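Local atomic coordinates of 2-aminomuconic 6-semialdehyde dehydrogenase (Pseudomonas sp., PDB entry 7BZV), a protein that oxidises 2-aminomuconic 6-semialdehyde with NAD+ in the meta-cleavage pathway of 2-aminophenol breakdown, and works as a tetrameric member of the aldehyde dehydrogenase family. Residues 70-75 / 108-113; 81-86 / 186-191; 93-98 / 320-325; 101-106 / 155-160. All coordinates share one frame; numbering follows the deposited sequence.

Interaction 1: 70-75 / 108-113; sequences RRIANE and ANFRNF
The Phe110 ring takes a methyl group squarely on one face: CG2 of Ile72 stands 3.7 Å from the ring centroid, only 5° off the normal, a CH-pi contact in which all six ring carbons are nearly equidistant from the methyl. The second flat group, the Arg111 guanidinium, is engaged at its edge, where OD1 of Asn74 and a water lie near its plane. Both belong to an antiparallel helix pair of the aldehyde dehydrogenase fold, helices 62-78 and 95-119, whose local axes approach to 8.3 Å and cross at -156°. The small Ala73 at the crossing is consistent with this spacing, its CB 3.9 Å from CB of Phe110 and also against CG of Arg111. Phe110 further packs on Thr161 and Ala165 of helix 156-169, and Ile72 on Met193 of helix 184-196, so this side of the pair is buried. On the other side Arg111 reaches across Ala73 with its chain extended from CG to NE. Its NH2 donates to Asn74 OD1 over 3.0 Å, in the carbonyl plane, with the amide and guanidinium planes 55° apart, and it also forms a salt bridge to Glu77. An alanine at Arg111 would remove the guanidinium, and would probably loosen the polar side of the helix pair and leave Glu77 without this partner. Arg70, salt-bridged to Asp115 of its own chain and to Asp115 of the second subunit, shares a water between its NE and Arg111 O; a second water accepts from Arg111 NE at 2.9 Å and donates to both Arg70 O and Asn74 OD1.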
loop_
_atom_site.group_PDB
_atom_site.type_symbol
_atom_site.label_atom_id
_atom_site.label_comp_id
_atom_site.label_asym_id
_atom_site.label_seq_id
_atom_site.Cartn_x
_atom_site.Cartn_y
_atom_site.Cartn_z
ATOM N N ARG B 70 -10.133 10.314 -19.838
ATOM C CA ARG B 70 -10.065 11.771 -19.797
ATOM C C ARG B 70 -10.702 12.397 -21.039
ATOM O O ARG B 70 -11.340 13.448 -20.947
ATOM C CB ARG B 70 -8.604 12.197 -19.627
ATOM C CG ARG B 70 -8.097 11.955 -18.223
ATOM C CD ARG B 70 -6.552 12.112 -18.083
ATOM N NE ARG B 70 -6.111 11.868 -16.711
ATOM C CZ ARG B 70 -4.842 11.670 -16.349
ATOM N NH1 ARG B 70 -3.858 11.697 -17.252
ATOM N NH2 ARG B 70 -4.558 11.450 -15.087
ATOM N N ARG B 71 -10.545 11.772 -22.213
ATOM C CA ARG B 71 -11.201 12.304 -23.409
ATOM C C ARG B 71 -12.711 12.220 -23.271
ATOM O O ARG B 71 -13.431 13.139 -23.681
ATOM C CB ARG B 71 -10.728 11.551 -24.650
ATOM C CG ARG B 71 -9.218 11.537 -24.775
ATOM C CD ARG B 71 -8.777 11.893 -26.164
ATOM N NE ARG B 71 -8.872 10.760 -27.077
ATOM C CZ ARG B 71 -9.713 10.689 -28.103
ATOM N NH1 ARG B 71 -10.548 11.695 -28.352
ATOM N NH2 ARG B 71 -9.711 9.615 -28.884
ATOM N N ILE B 72 -13.207 11.133 -22.674
ATOM C CA ILE B 72 -14.632 11.027 -22.378
ATOM C C ILE B 72 -15.078 12.154 -21.457
ATOM O O ILE B 72 -16.088 12.826 -21.708
ATOM C CB ILE B 72 -14.965 9.654 -21.766
ATOM C CG1 ILE B 72 -14.881 8.570 -22.836
ATOM C CG2 ILE B 72 -16.343 9.715 -21.087
ATOM C CD1 ILE B 72 -14.770 7.119 -22.286
ATOM N N ALA B 73 -14.355 12.353 -20.356
ATOM C CA ALA B 73 -14.730 13.400 -19.421
ATOM C C ALA B 73 -14.688 14.779 -20.081
ATOM O O ALA B 73 -15.563 15.612 -19.834
ATOM C CB ALA B 73 -13.814 13.375 -18.198
ATOM N N ASN B 74 -13.662 15.053 -20.892
ATOM C CA ASN B 74 -13.577 16.357 -21.546
ATOM C C ASN B 74 -14.768 16.579 -22.475
ATOM O O ASN B 74 -15.316 17.681 -22.534
ATOM C CB ASN B 74 -12.274 16.477 -22.337
ATOM C CG ASN B 74 -11.033 16.670 -21.444
ATOM O OD1 ASN B 74 -11.123 17.020 -20.266
ATOM N ND2 ASN B 74 -9.873 16.395 -22.013
ATOM N N GLU B 75 -15.185 15.540 -23.213
ATOM C CA GLU B 75 -16.325 15.697 -24.107
ATOM C C GLU B 75 -17.620 15.866 -23.319
ATOM O O GLU B 75 -18.467 16.683 -23.688
ATOM C CB GLU B 75 -16.403 14.515 -25.067
ATOM C CG GLU B 75 -17.637 14.494 -25.952
ATOM C CD GLU B 75 -17.716 15.654 -26.942
ATOM O OE1 GLU B 75 -16.881 16.583 -26.886
ATOM O OE2 GLU B 75 -18.637 15.639 -27.776
ATOM N N ALA B 108 -16.681 13.773 -12.977
ATOM C CA ALA B 108 -15.526 13.527 -12.126
ATOM C C ALA B 108 -15.254 12.046 -11.969
ATOM O O ALA B 108 -14.097 11.646 -11.730
ATOM C CB ALA B 108 -15.723 14.142 -10.747
ATOM N N ASN B 109 -16.291 11.210 -12.044
ATOM C CA ASN B 109 -16.036 9.771 -11.978
ATOM C C ASN B 109 -15.003 9.346 -13.005
ATOM O O ASN B 109 -14.119 8.523 -12.715
ATOM C CB ASN B 109 -17.327 8.972 -12.168
ATOM C CG ASN B 109 -18.194 8.994 -10.914
ATOM O OD1 ASN B 109 -17.678 9.122 -9.823
ATOM N ND2 ASN B 109 -19.504 8.898 -11.076
ATOM N N PHE B 110 -15.114 9.853 -14.227
ATOM C CA PHE B 110 -14.157 9.433 -15.239
ATOM C C PHE B 110 -12.760 9.971 -14.947
ATOM O O PHE B 110 -11.769 9.260 -15.145
ATOM C CB PHE B 110 -14.644 9.881 -16.585
ATOM C CG PHE B 110 -15.684 8.996 -17.177
ATOM C CD1 PHE B 110 -15.340 7.768 -17.715
ATOM C CD2 PHE B 110 -17.009 9.400 -17.225
ATOM C CE1 PHE B 110 -16.294 6.955 -18.294
ATOM C CE2 PHE B 110 -17.975 8.593 -17.823
ATOM C CZ PHE B 110 -17.617 7.371 -18.358
ATOM N N ARG B 111 -12.660 11.214 -14.471
ATOM C CA ARG B 111 -11.334 11.759 -14.158
ATOM C C ARG B 111 -10.708 11.067 -12.959
ATOM O O ARG B 111 -9.496 10.805 -12.945
ATOM C CB ARG B 111 -11.423 13.269 -13.896
ATOM C CG ARG B 111 -11.742 14.017 -15.147
ATOM C CD ARG B 111 -11.798 15.546 -15.021
ATOM N NE ARG B 111 -11.989 16.097 -16.351
ATOM C CZ ARG B 111 -12.726 17.177 -16.635
ATOM N NH1 ARG B 111 -13.344 17.850 -15.679
ATOM N NH2 ARG B 111 -12.818 17.582 -17.885
ATOM N N ASN B 112 -11.493 10.806 -11.919
ATOM C CA ASN B 112 -10.945 10.156 -10.736
ATOM C C ASN B 112 -10.401 8.762 -11.064
ATOM O O ASN B 112 -9.356 8.358 -10.547
ATOM C CB ASN B 112 -12.013 10.052 -9.648
ATOM C CG ASN B 112 -12.426 11.435 -9.043
ATOM O OD1 ASN B 112 -13.306 11.502 -8.182
ATOM N ND2 ASN B 112 -11.801 12.514 -9.500
ATOM N N PHE B 113 -11.175 7.947 -11.776
ATOM C CA PHE B 113 -10.672 6.610 -12.100
ATOM C C PHE B 113 -9.550 6.660 -13.119
ATOM O O PHE B 113 -8.725 5.741 -13.153
ATOM C CB PHE B 113 -11.826 5.681 -12.546
ATOM C CG PHE B 113 -12.610 5.177 -11.382
ATOM C CD1 PHE B 113 -12.017 4.305 -10.494
ATOM C CD2 PHE B 113 -13.869 5.677 -11.095
ATOM C CE1 PHE B 113 -12.671 3.887 -9.356
ATOM C CE2 PHE B 113 -14.546 5.262 -9.941
ATOM C CZ PHE B 113 -13.940 4.370 -9.077
HETATM O O HOH W 1 -7.793 12.512 -14.482
HETATM O O HOH W 2 -10.432 14.920 -18.472
#

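Interaction 2: 81-86 / 186-191; sequences QDFLDA and ATLLAE
At the centre of the contact CB of Leu188 lies over one face of the Phe83 ring, displaced toward its rim, 3.9 Å from the centroid and 26° off the normal. This CH-pi approach is closest at Phe83 CE1, 3.6 Å from Leu188 CB. The side chains run antiparallel past one another, so that Leu188 CD1 runs on to the backbone of helix 80-91, 3.4 Å from Asp82 O and 3.7 Å from Ala86 CB. Leu188 thus fits between a ring, a carbonyl and a methyl, with no direct hydrogen bond joining the segments. In the next shell Phe83 leans on Ile103 and Leu157, which belong to two further helices. An alanine at Phe83 would remove the ring, and would probably leave Leu188 CB without its aromatic partner and weaken the packing on Ile103 and Leu157. At the periphery Asp82 and Glu191 both form salt bridges with Arg79, whose positive charge probably eases the repulsion between carboxylates 6.2 Å apart, measured from Asp82 OD2 to Glu191 OE1. With axes 10.0 Å apart and directions differing by 159°, this is antiparallel helix packing; helix 184-196 also lies against strand 203-205, in the layered alpha/beta architecture of the aldehyde dehydrogenase fold.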
loop_
_atom_site.group_PDB
_atom_site.type_symbol
_atom_site.label_atom_id
_atom_site.label_comp_id
_atom_site.label_asym_id
_atom_site.label_seq_id
_atom_site.Cartn_x
_atom_site.Cartn_y
_atom_site.Cartn_z
ATOM N N GLN B 81 -24.196 21.256 -20.773
ATOM C CA GLN B 81 -25.567 21.771 -20.763
ATOM C C GLN B 81 -26.536 20.732 -21.334
ATOM O O GLN B 81 -27.665 20.573 -20.843
ATOM C CB GLN B 81 -25.630 23.090 -21.539
ATOM C CG GLN B 81 -26.967 23.829 -21.410
ATOM C CD GLN B 81 -27.170 24.383 -20.012
ATOM O OE1 GLN B 81 -26.325 25.109 -19.494
ATOM N NE2 GLN B 81 -28.281 24.027 -19.389
ATOM N N ASP B 82 -26.101 20.001 -22.358
ATOM C CA ASP B 82 -26.907 18.909 -22.895
ATOM C C ASP B 82 -27.221 17.879 -21.819
ATOM O O ASP B 82 -28.376 17.452 -21.663
ATOM C CB ASP B 82 -26.174 18.244 -24.064
ATOM C CG ASP B 82 -26.012 19.161 -25.266
ATOM O OD1 ASP B 82 -26.603 20.254 -25.270
ATOM O OD2 ASP B 82 -25.298 18.767 -26.215
ATOM N N PHE B 83 -26.193 17.442 -21.085
ATOM C CA PHE B 83 -26.406 16.463 -20.027
ATOM C C PHE B 83 -27.327 17.028 -18.966
ATOM O O PHE B 83 -28.264 16.361 -18.506
ATOM C CB PHE B 83 -25.054 16.044 -19.410
ATOM C CG PHE B 83 -24.345 15.002 -20.214
ATOM C CD1 PHE B 83 -24.567 13.662 -19.982
ATOM C CD2 PHE B 83 -23.471 15.359 -21.213
ATOM C CE1 PHE B 83 -23.944 12.697 -20.768
ATOM C CE2 PHE B 83 -22.836 14.409 -21.983
ATOM C CZ PHE B 83 -23.059 13.076 -21.758
ATOM N N LEU B 84 -27.056 18.265 -18.549
ATOM C CA LEU B 84 -27.897 18.921 -17.564
ATOM C C LEU B 84 -29.364 18.950 -18.004
ATOM O O LEU B 84 -30.278 18.643 -17.215
ATOM C CB LEU B 84 -27.400 20.343 -17.343
ATOM C CG LEU B 84 -26.929 20.775 -15.952
ATOM C CD1 LEU B 84 -26.767 22.319 -16.025
ATOM C CD2 LEU B 84 -27.874 20.354 -14.873
ATOM N N ASP B 85 -29.602 19.348 -19.260
ATOM C CA ASP B 85 -30.969 19.492 -19.767
ATOM C C ASP B 85 -31.681 18.154 -19.754
ATOM O O ASP B 85 -32.811 18.037 -19.262
ATOM C CB ASP B 85 -30.960 20.066 -21.193
ATOM C CG ASP B 85 -30.532 21.541 -21.256
ATOM O OD1 ASP B 85 -30.520 22.236 -20.225
ATOM O OD2 ASP B 85 -30.210 22.016 -22.360
ATOM N N ALA B 86 -31.014 17.113 -20.265
ATOM C CA ALA B 86 -31.648 15.805 -20.311
ATOM C C ALA B 86 -31.926 15.275 -18.912
ATOM O O ALA B 86 -32.995 14.700 -18.657
ATOM C CB ALA B 86 -30.776 14.823 -21.091
ATOM N N ALA B 186 -27.885 8.599 -20.286
ATOM C CA ALA B 186 -27.207 7.392 -20.748
ATOM C C ALA B 186 -27.084 7.400 -22.257
ATOM O O ALA B 186 -26.053 6.990 -22.808
ATOM C CB ALA B 186 -27.957 6.131 -20.295
ATOM N N THR B 187 -28.130 7.866 -22.944
ATOM C CA THR B 187 -28.034 7.989 -24.392
ATOM C C THR B 187 -27.022 9.060 -24.792
ATOM O O THR B 187 -26.263 8.867 -25.745
ATOM C CB THR B 187 -29.422 8.281 -24.978
ATOM O OG1 THR B 187 -30.332 7.288 -24.485
ATOM C CG2 THR B 187 -29.384 8.247 -26.500
ATOM N N LEU B 188 -26.979 10.192 -24.076
ATOM C CA LEU B 188 -25.947 11.188 -24.374
ATOM C C LEU B 188 -24.551 10.631 -24.097
ATOM O O LEU B 188 -23.590 10.922 -24.825
ATOM C CB LEU B 188 -26.174 12.450 -23.557
ATOM C CG LEU B 188 -27.475 13.200 -23.877
ATOM C CD1 LEU B 188 -27.647 14.422 -22.998
ATOM C CD2 LEU B 188 -27.531 13.603 -25.341
ATOM N N LEU B 189 -24.423 9.791 -23.082
ATOM C CA LEU B 189 -23.113 9.202 -22.835
ATOM C C LEU B 189 -22.667 8.355 -24.023
ATOM O O LEU B 189 -21.507 8.426 -24.450
ATOM C CB LEU B 189 -23.135 8.396 -21.548
ATOM C CG LEU B 189 -21.737 7.872 -21.120
ATOM C CD1 LEU B 189 -20.750 8.988 -20.877
ATOM C CD2 LEU B 189 -21.849 6.993 -19.838
ATOM N N ALA B 190 -23.581 7.580 -24.603
ATOM C CA ALA B 190 -23.236 6.834 -25.812
ATOM C C ALA B 190 -22.816 7.763 -26.948
ATOM O O ALA B 190 -21.863 7.465 -27.684
ATOM C CB ALA B 190 -24.411 5.954 -26.238
ATOM N N GLU B 191 -23.512 8.891 -27.115
ATOM C CA GLU B 191 -23.084 9.855 -28.125
ATOM C C GLU B 191 -21.655 10.304 -27.858
ATOM O O GLU B 191 -20.847 10.424 -28.784
ATOM C CB GLU B 191 -24.036 11.054 -28.160
ATOM C CG GLU B 191 -25.460 10.684 -28.594
ATOM C CD GLU B 191 -26.391 11.897 -28.743
ATOM O OE1 GLU B 191 -25.933 13.051 -28.613
ATOM O OE2 GLU B 191 -27.592 11.694 -29.004
#

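Interaction 3: 93-98 / 320-325; sequences KPLSMA and HETDTQ
This is a helix-start-to-loop contact, partly buried, in which the first turn of helix 95-119 meets the loop between helices 297-312 and 332-348. It joins two parts of the aldehyde dehydrogenase chain more than 200 residues apart. The loop carries a type I beta turn from Glu321 to Thr324, and the carbonyl of Thr324 is its main polar anchor. Ser96 OG donates to Thr324 O over 2.8 Å, approaching in the carbonyl plane with a C=O...donor angle of 156°. The serine hydroxyl is staggered between its own N and C (chi1 57°). A water reinforces the join: it accepts from Ser96 N at 2.8 Å and donates to both Thr324 O and Glu321 O, bridging the helix start to both ends of the turn. A second water donates to Ser96 OG and, weakly, to Gln325 O. Apolar groups flank this polar centre. Pro94, at the N-cap position, lays CB 3.7 Å from Thr324 O and CG against the backbone of Gln325. Leu95, with CG anti to its backbone N (chi1 176°), runs alongside Thr322, its CD2 3.8 Å from Thr322 CG2. Thr324 is itself held, its hydroxyl hydrogen-bonded to Trp318 O, while the backbones of Leu95 and Pro319 are hydrogen-bonded to each other. The turn carbonyl Thr324 O is thus gripped by a side-chain hydroxyl and a water, and the same water takes up the Ser96 N-H at the helix start, so that helix and turn are tied both directly and through solvent.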
loop_
_atom_site.group_PDB
_atom_site.type_symbol
_atom_site.label_atom_id
_atom_site.label_comp_id
_atom_site.label_asym_id
_atom_site.label_seq_id
_atom_site.Cartn_x
_atom_site.Cartn_y
_atom_site.Cartn_z
ATOM N N LYS B 93 -35.214 17.167 -11.385
ATOM C CA LYS B 93 -34.199 17.656 -10.469
ATOM C C LYS B 93 -34.119 19.173 -10.538
ATOM O O LYS B 93 -34.021 19.727 -11.642
ATOM C CB LYS B 93 -32.819 17.110 -10.838
ATOM C CG LYS B 93 -32.505 15.726 -10.344
ATOM C CD LYS B 93 -31.335 15.148 -11.100
ATOM C CE LYS B 93 -31.107 13.666 -10.705
ATOM N NZ LYS B 93 -30.762 13.583 -9.243
ATOM N N PRO B 94 -34.043 19.865 -9.406
ATOM C CA PRO B 94 -33.722 21.295 -9.453
ATOM C C PRO B 94 -32.340 21.532 -10.040
ATOM O O PRO B 94 -31.406 20.726 -9.874
ATOM C CB PRO B 94 -33.775 21.733 -7.986
ATOM C CG PRO B 94 -34.513 20.626 -7.249
ATOM C CD PRO B 94 -34.262 19.364 -8.035
ATOM N N LEU B 95 -32.220 22.666 -10.729
ATOM C CA LEU B 95 -30.931 23.095 -11.257
ATOM C C LEU B 95 -29.874 23.094 -10.167
ATOM O O LEU B 95 -28.731 22.676 -10.401
ATOM C CB LEU B 95 -31.060 24.484 -11.881
ATOM C CG LEU B 95 -29.786 25.138 -12.418
ATOM C CD1 LEU B 95 -29.286 24.346 -13.633
ATOM C CD2 LEU B 95 -30.033 26.611 -12.792
ATOM N N SER B 96 -30.250 23.526 -8.957
ATOM C CA SER B 96 -29.317 23.572 -7.836
ATOM C C SER B 96 -28.736 22.198 -7.515
ATOM O O SER B 96 -27.644 22.100 -6.957
ATOM C CB SER B 96 -30.025 24.106 -6.598
ATOM O OG SER B 96 -31.153 23.294 -6.311
ATOM N N MET B 97 -29.467 21.139 -7.820
ATOM C CA MET B 97 -28.978 19.780 -7.615
ATOM C C MET B 97 -28.185 19.286 -8.816
ATOM O O MET B 97 -27.050 18.814 -8.671
ATOM C CB MET B 97 -30.169 18.861 -7.343
ATOM C CG MET B 97 -29.829 17.361 -7.174
ATOM S SD MET B 97 -29.391 17.232 -5.452
ATOM C CE MET B 97 -28.778 15.532 -5.157
ATOM N N ALA B 98 -28.794 19.367 -9.999
ATOM C CA ALA B 98 -28.211 18.751 -11.185
ATOM C C ALA B 98 -26.901 19.430 -11.580
ATOM O O ALA B 98 -25.940 18.760 -11.976
ATOM C CB ALA B 98 -29.235 18.772 -12.316
ATOM N N HIS B 320 -36.253 24.672 -12.919
ATOM C CA HIS B 320 -35.284 25.439 -13.687
ATOM C C HIS B 320 -34.902 26.750 -13.018
ATOM O O HIS B 320 -33.941 27.377 -13.459
ATOM C CB HIS B 320 -35.816 25.714 -15.089
ATOM C CG HIS B 320 -37.081 26.504 -15.097
ATOM N ND1 HIS B 320 -38.318 25.914 -14.980
ATOM C CD2 HIS B 320 -37.298 27.839 -15.159
ATOM C CE1 HIS B 320 -39.249 26.852 -15.000
ATOM N NE2 HIS B 320 -38.655 28.030 -15.094
ATOM N N GLU B 321 -35.611 27.182 -11.975
ATOM C CA GLU B 321 -35.252 28.421 -11.290
ATOM C C GLU B 321 -34.070 28.189 -10.362
ATOM O O GLU B 321 -34.009 27.179 -9.650
ATOM C CB GLU B 321 -36.438 28.973 -10.501
ATOM C CG GLU B 321 -37.462 29.664 -11.435
ATOM C CD GLU B 321 -38.779 30.046 -10.758
ATOM O OE1 GLU B 321 -38.791 30.309 -9.539
ATOM O OE2 GLU B 321 -39.802 30.118 -11.463
ATOM N N THR B 322 -33.127 29.138 -10.369
ATOM C CA THR B 322 -31.831 28.875 -9.772
ATOM C C THR B 322 -31.912 28.686 -8.270
ATOM O O THR B 322 -30.986 28.117 -7.689
ATOM C CB THR B 322 -30.830 30.003 -10.059
ATOM O OG1 THR B 322 -31.344 31.230 -9.524
ATOM C CG2 THR B 322 -30.546 30.147 -11.545
ATOM N N ASP B 323 -32.964 29.166 -7.606
ATOM C CA ASP B 323 -33.013 28.977 -6.163
ATOM C C ASP B 323 -34.043 27.943 -5.720
ATOM O O ASP B 323 -34.211 27.734 -4.515
ATOM C CB ASP B 323 -33.243 30.310 -5.460
ATOM C CG ASP B 323 -34.459 31.014 -5.946
ATOM O OD1 ASP B 323 -35.001 30.612 -6.993
ATOM O OD2 ASP B 323 -34.857 31.986 -5.283
ATOM N N THR B 324 -34.705 27.259 -6.646
ATOM C CA THR B 324 -35.489 26.098 -6.252
ATOM C C THR B 324 -34.596 25.063 -5.573
ATOM O O THR B 324 -33.480 24.797 -6.014
ATOM C CB THR B 324 -36.181 25.479 -7.456
ATOM O OG1 THR B 324 -37.138 26.415 -7.960
ATOM C CG2 THR B 324 -36.873 24.199 -7.044
ATOM N N GLN B 325 -35.087 24.502 -4.474
ATOM C CA GLN B 325 -34.329 23.538 -3.694
ATOM C C GLN B 325 -34.941 22.142 -3.736
ATOM O O GLN B 325 -34.245 21.161 -3.441
ATOM C CB GLN B 325 -34.210 24.028 -2.246
ATOM C CG GLN B 325 -33.025 24.974 -2.026
ATOM C CD GLN B 325 -31.656 24.336 -2.418
ATOM O OE1 GLN B 325 -30.794 25.014 -2.965
ATOM N NE2 GLN B 325 -31.483 23.029 -2.157
HETATM O O HOH W 3 -32.631 24.967 -8.438
HETATM O O HOH W 4 -30.961 21.083 -4.489
#

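Interaction 4: 101-106 / 155-160; sequences IDIPRG and LPLLLL
Leu158 holds CG anti to its backbone N (chi1 -173°) and continues almost straight through chi2, which carries CD1 across to helix 95-119. There it meets CB of Arg105 at 3.7 Å and CG2 of Ile101 at 3.9 Å, the leucine running alongside the arginine. Leu157, also with CG anti to N, has CD1 turned aside (chi2 68°), which leaves CD2 as the extended branch, directed at the backbone of Ile103 and Gly106. The helices run nearly parallel, crossing at 25° with axes 7.9 Å apart, and Gly106 is the point of closest backbone approach, its CA 4.1 Å from CA of Leu158. A CB on Gly106 would clash with Leu157 CD2. This packing lies about 8 Å from the centre of the subunit, with Leu157 N hydrogen-bonded to Glu87 of helix 80-91. Arg105 sends its guanidinium away to Phe447, by a cation-pi contact and a hydrogen bond to the carbonyl. Asp102 OD2 lies 3.5 Å from Leu155 CD2 and accepts from a water at 2.7 Å, which in turn accepts from Leu158 N. The buried carboxylate is also salt-bridged to Lys93, which probably favours its charged form, so that through the water a negative charge probably sits by the N-terminal turn of helix 156-169.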
loop_
_atom_site.group_PDB
_atom_site.type_symbol
_atom_site.label_atom_id
_atom_site.label_comp_id
_atom_site.label_asym_id
_atom_site.label_seq_id
_atom_site.Cartn_x
_atom_site.Cartn_y
_atom_site.Cartn_z
ATOM N N ILE B 101 -24.297 18.604 -8.351
ATOM C CA ILE B 101 -24.047 17.224 -7.952
ATOM C C ILE B 101 -24.025 16.319 -9.173
ATOM O O ILE B 101 -22.979 15.738 -9.515
ATOM C CB ILE B 101 -25.090 16.770 -6.918
ATOM C CG1 ILE B 101 -24.864 17.566 -5.624
ATOM C CG2 ILE B 101 -25.025 15.256 -6.707
ATOM C CD1 ILE B 101 -25.774 17.222 -4.523
ATOM N N ASP B 102 -25.174 16.165 -9.834
ATOM C CA ASP B 102 -25.288 15.091 -10.820
ATOM C C ASP B 102 -24.266 15.228 -11.941
ATOM O O ASP B 102 -23.543 14.273 -12.262
ATOM C CB ASP B 102 -26.701 15.035 -11.372
ATOM C CG ASP B 102 -27.702 14.795 -10.272
ATOM O OD1 ASP B 102 -28.056 15.766 -9.571
ATOM O OD2 ASP B 102 -28.070 13.626 -10.059
ATOM N N ILE B 103 -24.218 16.381 -12.587
ATOM C CA ILE B 103 -23.413 16.462 -13.799
ATOM C C ILE B 103 -21.944 16.561 -13.388
ATOM O O ILE B 103 -21.109 15.854 -13.969
ATOM C CB ILE B 103 -23.846 17.631 -14.693
ATOM C CG1 ILE B 103 -24.987 17.231 -15.638
ATOM C CG2 ILE B 103 -22.693 18.083 -15.559
ATOM C CD1 ILE B 103 -26.136 16.480 -15.015
ATOM N N PRO B 104 -21.569 17.416 -12.421
ATOM C CA PRO B 104 -20.140 17.491 -12.059
ATOM C C PRO B 104 -19.575 16.194 -11.488
ATOM O O PRO B 104 -18.481 15.798 -11.892
ATOM C CB PRO B 104 -20.087 18.626 -11.024
ATOM C CG PRO B 104 -21.296 19.534 -11.436
ATOM C CD PRO B 104 -22.346 18.505 -11.798
ATOM N N ARG B 105 -20.275 15.527 -10.563
ATOM C CA ARG B 105 -19.811 14.226 -10.084
ATOM C C ARG B 105 -19.838 13.179 -11.190
ATOM O O ARG B 105 -18.959 12.311 -11.258
ATOM C CB ARG B 105 -20.654 13.767 -8.901
ATOM C CG ARG B 105 -20.476 14.687 -7.647
ATOM C CD ARG B 105 -21.089 14.072 -6.348
ATOM N NE ARG B 105 -21.139 15.032 -5.235
ATOM C CZ ARG B 105 -21.507 14.737 -3.983
ATOM N NH1 ARG B 105 -21.848 13.498 -3.644
ATOM N NH2 ARG B 105 -21.518 15.682 -3.054
ATOM N N GLY B 106 -20.812 13.241 -12.082
ATOM C CA GLY B 106 -20.818 12.286 -13.182
ATOM C C GLY B 106 -19.580 12.393 -14.051
ATOM O O GLY B 106 -19.038 11.383 -14.519
ATOM N N LEU B 155 -30.140 8.943 -9.464
ATOM C CA LEU B 155 -28.932 9.660 -9.855
ATOM C C LEU B 155 -28.484 9.044 -11.175
ATOM O O LEU B 155 -27.484 8.320 -11.235
ATOM C CB LEU B 155 -27.857 9.547 -8.775
ATOM C CG LEU B 155 -28.215 10.045 -7.378
ATOM C CD1 LEU B 155 -27.177 9.376 -6.404
ATOM C CD2 LEU B 155 -28.244 11.552 -7.190
ATOM N N PRO B 156 -29.242 9.278 -12.264
ATOM C CA PRO B 156 -28.983 8.523 -13.505
ATOM C C PRO B 156 -27.546 8.631 -14.008
ATOM O O PRO B 156 -26.869 7.608 -14.185
ATOM C CB PRO B 156 -29.983 9.128 -14.511
ATOM C CG PRO B 156 -31.072 9.739 -13.670
ATOM C CD PRO B 156 -30.372 10.220 -12.402
ATOM N N LEU B 157 -27.056 9.841 -14.276
ATOM C CA LEU B 157 -25.707 9.937 -14.826
ATOM C C LEU B 157 -24.653 9.560 -13.790
ATOM O O LEU B 157 -23.700 8.837 -14.100
ATOM C CB LEU B 157 -25.421 11.347 -15.346
ATOM C CG LEU B 157 -24.045 11.517 -15.978
ATOM C CD1 LEU B 157 -23.927 10.748 -17.276
ATOM C CD2 LEU B 157 -23.785 13.011 -16.203
ATOM N N LEU B 158 -24.800 10.062 -12.569
ATOM C CA LEU B 158 -23.764 9.887 -11.552
ATOM C C LEU B 158 -23.498 8.403 -11.256
ATOM O O LEU B 158 -22.347 7.948 -11.288
ATOM C CB LEU B 158 -24.188 10.635 -10.301
ATOM C CG LEU B 158 -23.197 10.753 -9.134
ATOM C CD1 LEU B 158 -23.758 11.831 -8.176
ATOM C CD2 LEU B 158 -23.053 9.498 -8.423
ATOM N N LEU B 159 -24.548 7.633 -10.972
ATOM C CA LEU B 159 -24.379 6.204 -10.670
ATOM C C LEU B 159 -24.057 5.381 -11.910
ATOM O O LEU B 159 -23.373 4.353 -11.810
ATOM C CB LEU B 159 -25.629 5.645 -9.988
ATOM C CG LEU B 159 -25.760 6.142 -8.536
ATOM C CD1 LEU B 159 -27.071 5.680 -7.882
ATOM C CD2 LEU B 159 -24.551 5.731 -7.693
ATOM N N LEU B 160 -24.530 5.794 -13.084
ATOM C CA LEU B 160 -24.062 5.165 -14.313
ATOM C C LEU B 160 -22.554 5.303 -14.468
ATOM O O LEU B 160 -21.853 4.297 -14.666
ATOM C CB LEU B 160 -24.792 5.762 -15.514
ATOM C CG LEU B 160 -24.321 5.295 -16.893
ATOM C CD1 LEU B 160 -24.443 3.775 -17.004
ATOM C CD2 LEU B 160 -25.106 5.980 -18.031
HETATM O O HOH W 5 -27.110 11.711 -11.697
#

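Helix 95-119 unites three of the contacts: its start serves interaction 3, its middle interaction 4 and its later turns interaction 1. Interaction 2 joins the preceding helix 80-91 to helix 184-196, and touches each of the others. Centres are 11 Å apart between interactions 2 and 4 and 24 Å apart between 1 and 3, which do not touch. Leu160 packs on Ala186 and Leu189 between interactions 2 and 4, Phe110 on Leu189 between 1 and 2, and the Lys93-Asp102 salt bridge ties 3 to 4. Along the chain segments 155-160 and 186-191 follow helix 95-119, and the loop segment 320-325 comes far later, so one long helix connects sequence-distant parts of the subunit.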